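Phosphate-binding protein PstS 2 (Streptococcus pneumoniae, PDB 4H1X) probably serves as the solute-binding component of the PstSACB ABC transporter complex, which is thought to be involved in phosphate import. Local coordinates at residues I108-N113 / D120-I125. Sequence-based numbering, arbitrary orientation. Where two conformers were deposited one is given.
Sequences IVWSSN and DFISFI
Ile-108 and Ile-122 make the central apolar contact, their side chains running past one another in opposite senses. Ile-108 CD1 lies 3.4 Å from Ile-122 CD1, closer than two methyl carbons usually sit, although Ile-122 was modelled in two conformers and the tightness is therefore doubtful. With chi1 at 59°, Ile-108 places CG1 between its backbone N and carbonyl carbon, and a nearly extended chi2 of 167° then carries CD1 out to the helix. One turn further along, Ile-125 CD1 approaches Ile-108 CD1 more loosely, at 4.4 Å.

The aromatic part is lighter. Trp-110 CE3 stands 4.3 Å from Ile-122 CD1, which meets the indole obliquely, while CG1 of Ile-108 lies in the ring plane at its edge. On the helix, Ile-125 CD1 sits 3.8 Å above one face of Phe-121, displaced from the ring centre.

These contacts lay helix 116-126 against the mixed sheet of a periplasmic-binding-protein fold: strand 103-110 is hydrogen-bonded to strands 207-210 and 223-236, and the axes of the segments 108-110 and 120-125 come within 11.6 Å of each other. Ile-207 and Ile-227 extend the apolar layer, with Met-170 of helix 164-180 touching Ile-108 and Phe-121.

Polar bonds lie off to the side of this apolar contact: Asn-113 N donates to Ser-111 OG (3.0 Å), forming an ST turn just past Trp-110. OD2 of the buried Asp-120 is hydrogen-bonded to the hydroxyls of Tyr-149 and Tyr-177.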
loop_
_atom_site.group_PDB
_atom_site.type_symbol
_atom_site.label_atom_id
_atom_site.label_comp_id
_atom_site.label_asym_id
_atom_site.label_seq_id
_atom_site.Cartn_x
_atom_site.Cartn_y
_atom_site.Cartn_z
ATOM N N ILE A 108 2.038 11.022 -3.233
ATOM C CA ILE A 108 2.257 12.273 -2.512
ATOM C C ILE A 108 1.563 13.344 -3.369
ATOM O O ILE A 108 1.502 13.216 -4.611
ATOM C CB ILE A 108 3.738 12.600 -2.219
ATOM C CG1 ILE A 108 4.577 12.694 -3.531
ATOM C CG2 ILE A 108 4.307 11.610 -1.204
ATOM C CD1 ILE A 108 5.910 13.295 -3.400
ATOM N N VAL A 109 0.961 14.332 -2.716
ATOM C CA VAL A 109 0.232 15.385 -3.406
ATOM C C VAL A 109 0.703 16.722 -2.855
ATOM O O VAL A 109 1.034 16.807 -1.676
ATOM C CB VAL A 109 -1.315 15.247 -3.322
ATOM C CG1 VAL A 109 -1.786 13.881 -3.821
ATOM C CG2 VAL A 109 -1.830 15.483 -1.907
ATOM N N TRP A 110 0.716 17.740 -3.704
ATOM C CA TRP A 110 1.087 19.095 -3.297
ATOM C C TRP A 110 0.366 20.103 -4.192
ATOM O O TRP A 110 -0.196 19.722 -5.235
ATOM C CB TRP A 110 2.616 19.294 -3.350
ATOM C CG TRP A 110 3.207 19.217 -4.722
ATOM C CD1 TRP A 110 3.400 20.248 -5.596
ATOM C CD2 TRP A 110 3.786 18.063 -5.325
ATOM N NE1 TRP A 110 4.070 19.803 -6.711
ATOM C CE2 TRP A 110 4.330 18.466 -6.567
ATOM C CE3 TRP A 110 3.911 16.721 -4.931
ATOM C CZ2 TRP A 110 4.965 17.562 -7.439
ATOM C CZ3 TRP A 110 4.534 15.826 -5.796
ATOM C CH2 TRP A 110 5.041 16.246 -7.036
ATOM N N SER A 111 0.407 21.385 -3.796
ATOM C CA SER A 111 -0.211 22.445 -4.575
ATOM C C SER A 111 0.840 23.501 -4.879
ATOM O O SER A 111 2.026 23.321 -4.543
ATOM C CB SER A 111 -1.345 23.060 -3.766
ATOM O OG SER A 111 -0.788 23.762 -2.663
ATOM N N SER A 112 0.391 24.623 -5.449
ATOM C CA SER A 112 1.223 25.775 -5.735
ATOM C C SER A 112 1.760 26.370 -4.414
ATOM O O SER A 112 2.705 27.150 -4.441
ATOM C CB SER A 112 0.428 26.809 -6.528
ATOM O OG SER A 112 -0.698 27.283 -5.802
ATOM N N ASN A 113 1.175 25.965 -3.265
ATOM C CA ASN A 113 1.617 26.415 -1.927
ATOM C C ASN A 113 2.924 25.723 -1.455
ATOM O O ASN A 113 3.508 26.146 -0.439
ATOM C CB ASN A 113 0.507 26.146 -0.893
ATOM C CG ASN A 113 0.825 26.704 0.482
ATOM O OD1 ASN A 113 1.152 27.884 0.627
ATOM N ND2 ASN A 113 0.874 25.833 1.475
ATOM N N ASP A 120 12.467 20.851 -1.967
ATOM C CA ASP A 120 13.773 20.200 -1.773
ATOM C C ASP A 120 13.564 18.756 -1.265
ATOM O O ASP A 120 14.268 17.835 -1.689
ATOM C CB ASP A 120 14.646 20.999 -0.805
ATOM C CG ASP A 120 16.062 20.456 -0.730
ATOM O OD1 ASP A 120 16.795 20.573 -1.736
ATOM O OD2 ASP A 120 16.383 19.784 0.269
ATOM N N PHE A 121 12.588 18.570 -0.366
ATOM C CA PHE A 121 12.257 17.234 0.150
ATOM C C PHE A 121 11.745 16.330 -1.007
ATOM O O PHE A 121 12.176 15.174 -1.105
ATOM C CB PHE A 121 11.237 17.321 1.286
ATOM C CG PHE A 121 10.888 15.996 1.934
ATOM C CD1 PHE A 121 11.882 15.087 2.286
ATOM C CD2 PHE A 121 9.567 15.656 2.185
ATOM C CE1 PHE A 121 11.556 13.876 2.924
ATOM C CE2 PHE A 121 9.245 14.446 2.821
ATOM C CZ PHE A 121 10.240 13.555 3.153
ATOM N N ILE A 122 10.879 16.863 -1.909
ATOM C CA ILE A 122 10.368 16.140 -3.092
ATOM C C ILE A 122 11.553 15.729 -3.976
ATOM O O ILE A 122 11.588 14.616 -4.497
ATOM C CB ILE A 122 9.323 17.000 -3.891
ATOM C CG1 ILE A 122 8.044 17.315 -3.078
ATOM C CG2 ILE A 122 8.991 16.419 -5.277
ATOM C CD1 ILE A 122 7.331 16.184 -2.454
ATOM N N SER A 123 12.533 16.656 -4.157
ATOM C CA SER A 123 13.727 16.383 -4.977
ATOM C C SER A 123 14.490 15.198 -4.377
ATOM O O SER A 123 14.938 14.308 -5.102
ATOM C CB SER A 123 14.613 17.620 -5.088
ATOM O OG SER A 123 13.928 18.673 -5.752
ATOM N N PHE A 124 14.600 15.167 -3.044
ATOM C CA PHE A 124 15.274 14.050 -2.350
ATOM C C PHE A 124 14.514 12.747 -2.614
ATOM O O PHE A 124 15.121 11.738 -2.920
ATOM C CB PHE A 124 15.331 14.318 -0.835
ATOM C CG PHE A 124 15.936 13.136 -0.101
ATOM C CD1 PHE A 124 17.317 12.925 -0.104
ATOM C CD2 PHE A 124 15.121 12.167 0.484
ATOM C CE1 PHE A 124 17.875 11.824 0.538
ATOM C CE2 PHE A 124 15.682 11.030 1.083
ATOM C CZ PHE A 124 17.056 10.870 1.106
ATOM N N ILE A 125 13.189 12.769 -2.484
ATOM C CA ILE A 125 12.366 11.577 -2.725
ATOM C C ILE A 125 12.555 11.071 -4.175
ATOM O O ILE A 125 12.610 9.852 -4.403
ATOM C CB ILE A 125 10.888 11.877 -2.433
ATOM C CG1 ILE A 125 10.651 12.120 -0.915
ATOM C CG2 ILE A 125 9.990 10.714 -2.951
ATOM C CD1 ILE A 125 9.189 12.685 -0.571
#